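Local coordinates for periplasmic protein (Legionella pneumophila subsp. pneumophila, PDB 4FGQ) that probably acts as a calcium-dependent periplasmic cysteine protease of the bacterial transglutaminase-like family, at residues K154-L166 with G177-M189. Sequence-based numbering, arbitrary orientation. Where two conformers were deposited one is given.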
loop_
_atom_site.group_PDB
_atom_site.type_symbol
_atom_site.label_atom_id
_atom_site.label_comp_id
_atom_site.label_asym_id
_atom_site.label_seq_id
_atom_site.Cartn_x
_atom_site.Cartn_y
_atom_site.Cartn_z
ATOM N N LYS A 154 -12.626 3.153 -11.483
ATOM C CA LYS A 154 -12.431 2.462 -12.760
ATOM C C LYS A 154 -10.944 2.176 -12.936
ATOM O O LYS A 154 -10.165 3.079 -13.231
ATOM C CB LYS A 154 -12.945 3.329 -13.910
ATOM C CG LYS A 154 -12.887 2.644 -15.278
ATOM C CD LYS A 154 -13.452 3.544 -16.365
ATOM C CE LYS A 154 -13.460 2.823 -17.716
ATOM N NZ LYS A 154 -13.965 3.682 -18.823
ATOM N N PRO A 155 -10.534 0.918 -12.733
ATOM C CA PRO A 155 -9.109 0.582 -12.841
ATOM C C PRO A 155 -8.511 0.910 -14.216
ATOM O O PRO A 155 -9.152 0.726 -15.257
ATOM C CB PRO A 155 -9.095 -0.930 -12.611
ATOM C CG PRO A 155 -10.302 -1.183 -11.757
ATOM C CD PRO A 155 -11.344 -0.240 -12.312
ATOM N N VAL A 156 -7.272 1.389 -14.194
ATOM C CA VAL A 156 -6.500 1.671 -15.395
ATOM C C VAL A 156 -5.351 0.673 -15.529
ATOM O O VAL A 156 -5.173 0.066 -16.587
ATOM C CB VAL A 156 -5.985 3.118 -15.372
ATOM C CG1 VAL A 156 -5.145 3.425 -16.610
ATOM C CG2 VAL A 156 -7.166 4.069 -15.298
ATOM N N TYR A 157 -4.569 0.511 -14.468
ATOM C CA TYR A 157 -3.528 -0.516 -14.456
ATOM C C TYR A 157 -3.270 -0.958 -13.034
ATOM O O TYR A 157 -3.692 -0.299 -12.091
ATOM C CB TYR A 157 -2.224 -0.020 -15.111
ATOM C CG TYR A 157 -1.431 1.000 -14.313
ATOM C CD1 TYR A 157 -0.467 0.595 -13.400
ATOM C CD2 TYR A 157 -1.616 2.365 -14.505
ATOM C CE1 TYR A 157 0.269 1.518 -12.679
ATOM C CE2 TYR A 157 -0.876 3.297 -13.792
ATOM C CZ TYR A 157 0.061 2.865 -12.880
ATOM O OH TYR A 157 0.800 3.777 -12.161
ATOM N N SER A 158 -2.598 -2.094 -12.875
ATOM C CA SER A 158 -2.236 -2.563 -11.549
ATOM C C SER A 158 -0.838 -3.175 -11.598
ATOM O O SER A 158 -0.330 -3.501 -12.669
ATOM C CB SER A 158 -3.266 -3.561 -11.008
ATOM O OG SER A 158 -3.316 -4.724 -11.810
ATOM N N PHE A 159 -0.204 -3.301 -10.442
ATOM C CA PHE A 159 1.165 -3.798 -10.406
ATOM C C PHE A 159 1.531 -4.326 -9.027
ATOM O O PHE A 159 0.866 -4.032 -8.031
ATOM C CB PHE A 159 2.136 -2.683 -10.808
ATOM C CG PHE A 159 2.130 -1.513 -9.878
ATOM C CD1 PHE A 159 3.088 -1.401 -8.883
ATOM C CD2 PHE A 159 1.158 -0.523 -9.989
ATOM C CE1 PHE A 159 3.086 -0.316 -8.016
ATOM C CE2 PHE A 159 1.149 0.566 -9.121
ATOM C CZ PHE A 159 2.112 0.665 -8.141
ATOM N N ASN A 160 2.591 -5.125 -8.975
ATOM C CA ASN A 160 3.216 -5.475 -7.704
ATOM C C ASN A 160 4.718 -5.654 -7.923
ATOM O O ASN A 160 5.238 -5.255 -8.962
ATOM C CB ASN A 160 2.562 -6.711 -7.060
ATOM C CG ASN A 160 2.516 -7.907 -7.990
ATOM O OD1 ASN A 160 3.336 -8.033 -8.899
ATOM N ND2 ASN A 160 1.548 -8.801 -7.764
ATOM N N ALA A 161 5.417 -6.259 -6.971
ATOM C CA ALA A 161 6.866 -6.398 -7.116
ATOM C C ALA A 161 7.245 -7.225 -8.338
ATOM O O ALA A 161 8.352 -7.097 -8.864
ATOM C CB ALA A 161 7.491 -6.976 -5.852
ATOM N N GLU A 162 6.324 -8.067 -8.804
ATOM C CA GLU A 162 6.637 -8.994 -9.883
ATOM C C GLU A 162 6.168 -8.533 -11.257
ATOM O O GLU A 162 6.902 -8.658 -12.238
ATOM C CB GLU A 162 6.058 -10.385 -9.592
ATOM C CG GLU A 162 6.714 -11.116 -8.433
ATOM C CD GLU A 162 6.177 -10.687 -7.082
ATOM O OE1 GLU A 162 6.975 -10.630 -6.121
ATOM O OE2 GLU A 162 4.958 -10.416 -6.978
ATOM N N GLY A 163 4.947 -8.009 -11.333
ATOM C CA GLY A 163 4.349 -7.737 -12.625
ATOM C C GLY A 163 3.633 -6.407 -12.749
ATOM O O GLY A 163 3.498 -5.656 -11.784
ATOM N N LEU A 164 3.177 -6.136 -13.967
ATOM C CA LEU A 164 2.426 -4.936 -14.310
ATOM C C LEU A 164 1.338 -5.371 -15.281
ATOM O O LEU A 164 1.621 -6.052 -16.269
ATOM C CB LEU A 164 3.348 -3.928 -14.999
ATOM C CG LEU A 164 2.669 -2.781 -15.744
ATOM C CD1 LEU A 164 2.052 -1.827 -14.742
ATOM C CD2 LEU A 164 3.667 -2.063 -16.641
ATOM N N TRP A 165 0.094 -5.000 -14.996
ATOM C CA TRP A 165 -1.038 -5.424 -15.816
ATOM C C TRP A 165 -1.897 -4.235 -16.242
ATOM O O TRP A 165 -2.241 -3.401 -15.417
ATOM C CB TRP A 165 -1.919 -6.390 -15.012
ATOM C CG TRP A 165 -1.245 -7.674 -14.619
ATOM C CD1 TRP A 165 -1.278 -8.858 -15.298
ATOM C CD2 TRP A 165 -0.450 -7.908 -13.446
ATOM N NE1 TRP A 165 -0.549 -9.812 -14.622
ATOM C CE2 TRP A 165 -0.028 -9.252 -13.486
ATOM C CE3 TRP A 165 -0.051 -7.110 -12.372
ATOM C CZ2 TRP A 165 0.774 -9.813 -12.490
ATOM C CZ3 TRP A 165 0.742 -7.667 -11.386
ATOM C CH2 TRP A 165 1.143 -9.008 -11.448
ATOM N N LEU A 166 -2.268 -4.162 -17.516
ATOM C CA LEU A 166 -3.237 -3.149 -17.931
ATOM C C LEU A 166 -4.643 -3.686 -17.687
ATOM O O LEU A 166 -4.893 -4.884 -17.828
ATOM C CB LEU A 166 -3.061 -2.775 -19.404
ATOM C CG LEU A 166 -1.695 -2.232 -19.816
ATOM C CD1 LEU A 166 -1.739 -1.651 -21.236
ATOM C CD2 LEU A 166 -1.194 -1.199 -18.827
ATOM N N GLY A 177 4.520 -9.214 -15.723
ATOM C CA GLY A 177 4.287 -7.961 -16.414
ATOM C C GLY A 177 5.541 -7.118 -16.551
ATOM O O GLY A 177 5.614 -6.252 -17.425
ATOM N N ASP A 178 6.530 -7.401 -15.702
ATOM C CA ASP A 178 7.748 -6.596 -15.578
ATOM C C ASP A 178 7.397 -5.204 -15.055
ATOM O O ASP A 178 7.285 -4.244 -15.818
ATOM C CB ASP A 178 8.533 -6.530 -16.899
ATOM C CG ASP A 178 9.958 -6.022 -16.720
ATOM O OD1 ASP A 178 10.244 -5.358 -15.700
ATOM O OD2 ASP A 178 10.796 -6.286 -17.609
ATOM N N SER A 179 7.226 -5.113 -13.740
ATOM C CA SER A 179 6.830 -3.871 -13.083
ATOM C C SER A 179 7.890 -2.776 -13.195
ATOM O O SER A 179 7.606 -1.609 -12.963
ATOM C CB SER A 179 6.509 -4.138 -11.611
ATOM O OG SER A 179 7.593 -4.791 -10.968
ATOM N N LYS A 180 9.111 -3.157 -13.559
ATOM C CA LYS A 180 10.215 -2.203 -13.642
ATOM C C LYS A 180 10.127 -1.257 -14.850
ATOM O O LYS A 180 10.940 -0.340 -14.979
ATOM C CB LYS A 180 11.550 -2.933 -13.625
ATOM N N SER A 181 9.152 -1.484 -15.732
ATOM C CA SER A 181 8.884 -0.564 -16.839
ATOM C C SER A 181 8.173 0.667 -16.284
ATOM O O SER A 181 8.033 1.689 -16.957
ATOM C CB SER A 181 8.019 -1.235 -17.907
ATOM O OG SER A 181 8.538 -2.504 -18.269
ATOM N N LEU A 182 7.718 0.531 -15.043
ATOM C CA LEU A 182 7.173 1.622 -14.254
ATOM C C LEU A 182 8.365 2.233 -13.515
ATOM O O LEU A 182 8.810 1.709 -12.490
ATOM C CB LEU A 182 6.152 1.050 -13.265
ATOM C CG LEU A 182 4.886 1.767 -12.798
ATOM C CD1 LEU A 182 4.109 2.323 -13.965
ATOM C CD2 LEU A 182 4.019 0.784 -12.013
ATOM N N GLY A 183 8.895 3.329 -14.057
ATOM C CA GLY A 183 10.141 3.918 -13.585
ATOM C C GLY A 183 10.233 4.245 -12.104
ATOM O O GLY A 183 11.245 3.938 -11.466
ATOM N N LYS A 184 9.192 4.867 -11.558
ATOM C CA LYS A 184 9.195 5.274 -10.154
ATOM C C LYS A 184 9.169 4.075 -9.238
ATOM O O LYS A 184 9.689 4.125 -8.128
ATOM C CB LYS A 184 7.969 6.122 -9.834
ATOM C CG LYS A 184 7.882 7.419 -10.582
ATOM C CD LYS A 184 6.447 7.892 -10.568
ATOM C CE LYS A 184 6.346 9.252 -11.178
ATOM N NZ LYS A 184 4.951 9.773 -11.149
ATOM N N TRP A 185 8.524 3.014 -9.707
ATOM C CA TRP A 185 8.362 1.788 -8.943
ATOM C C TRP A 185 9.690 1.048 -8.920
ATOM O O TRP A 185 10.122 0.564 -7.878
ATOM C CB TRP A 185 7.263 0.935 -9.583
ATOM C CG TRP A 185 6.960 -0.377 -8.908
ATOM C CD1 TRP A 185 7.007 -1.611 -9.479
ATOM C CD2 TRP A 185 6.531 -0.580 -7.550
ATOM N NE1 TRP A 185 6.645 -2.576 -8.565
ATOM C CE2 TRP A 185 6.352 -1.969 -7.372
ATOM C CE3 TRP A 185 6.295 0.273 -6.470
ATOM C CZ2 TRP A 185 5.938 -2.523 -6.157
ATOM C CZ3 TRP A 185 5.888 -0.274 -5.264
ATOM C CH2 TRP A 185 5.712 -1.660 -5.117
ATOM N N ASP A 186 10.332 0.964 -10.080
ATOM C CA ASP A 186 11.665 0.382 -10.175
ATOM C C ASP A 186 12.624 1.105 -9.229
ATOM O O ASP A 186 13.323 0.475 -8.434
ATOM C CB ASP A 186 12.171 0.477 -11.614
ATOM C CG ASP A 186 13.518 -0.191 -11.808
ATOM O OD1 ASP A 186 13.660 -1.381 -11.450
ATOM O OD2 ASP A 186 14.437 0.482 -12.323
ATOM N N ALA A 187 12.638 2.431 -9.313
ATOM C CA ALA A 187 13.480 3.255 -8.450
ATOM C C ALA A 187 13.103 3.108 -6.978
ATOM O O ALA A 187 13.969 3.128 -6.100
ATOM C CB ALA A 187 13.398 4.714 -8.874
ATOM N N LEU A 188 11.808 2.975 -6.713
ATOM C CA LEU A 188 11.337 2.815 -5.341
ATOM C C LEU A 188 11.892 1.528 -4.737
ATOM O O LEU A 188 12.405 1.541 -3.613
ATOM C CB LEU A 188 9.797 2.836 -5.260
ATOM C CG LEU A 188 9.106 2.780 -3.886
ATOM C CD1 LEU A 188 7.710 3.368 -3.977
ATOM C CD2 LEU A 188 8.997 1.368 -3.351
ATOM N N MET A 189 11.796 0.425 -5.468
ATOM C CA MET A 189 12.260 -0.850 -4.940
ATOM C C MET A 189 13.777 -0.881 -4.744
ATOM O O MET A 189 14.286 -1.620 -3.901
ATOM C CB MET A 189 11.773 -2.003 -5.818
ATOM C CG MET A 189 10.266 -2.179 -5.745
ATOM S SD MET A 189 9.676 -3.678 -6.528
ATOM C CE MET A 189 10.014 -3.345 -8.265
#
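The end of the hairpin of strands 153-159 and 164-166, at one margin of the antiparallel sheet, packs against the start of the C-terminal helix 183-192 and the turn before it; at its centre the ring edge of Phe159 points to the face of Trp185. The planes of the two aromatics stand at 70°, a T-shaped pair in which Phe159 CE1 comes 3.5 Å from Trp185 CD2. Leu182, at the N-cap position, lays its CD2 methyl over a face of the Phe159 ring, 3.8 Å from the ring centroid, a CH-pi contact; the same methyl touches CE1 of Tyr157. On the indole face opposite Phe159 sits SD of Met189, which also touches CB of Ala161. Leu164 CB packs on Ser179 CA (4.0 Å).

Trp185 holds CG trans to N (chi1 -180°), which extends the indole to the hairpin turn, where NE1 donates to Asn160 O at 3.1 Å. The donor stands above the carbonyl plane, and the bond is bent (N-H...O 144°). Ser179 OG lies 3.1 Å from Asn160 O and 3.2 Å from Ala161 O, so its single proton can make a weak hydrogen bond to one or the other. Asn160 OD1 shapes the turn, accepting from Glu162 N (an Asx turn) and Gly163 N.

Contacts on both faces and the bent N-H bond together restrict the indole's tilt, with Trp72 and Ile91 adding to its packing. The buried Asn160 carbonyl, inside a largely apolar contact, is satisfied by the indole N-H, with the Ser179 hydroxyl as a possible second donor.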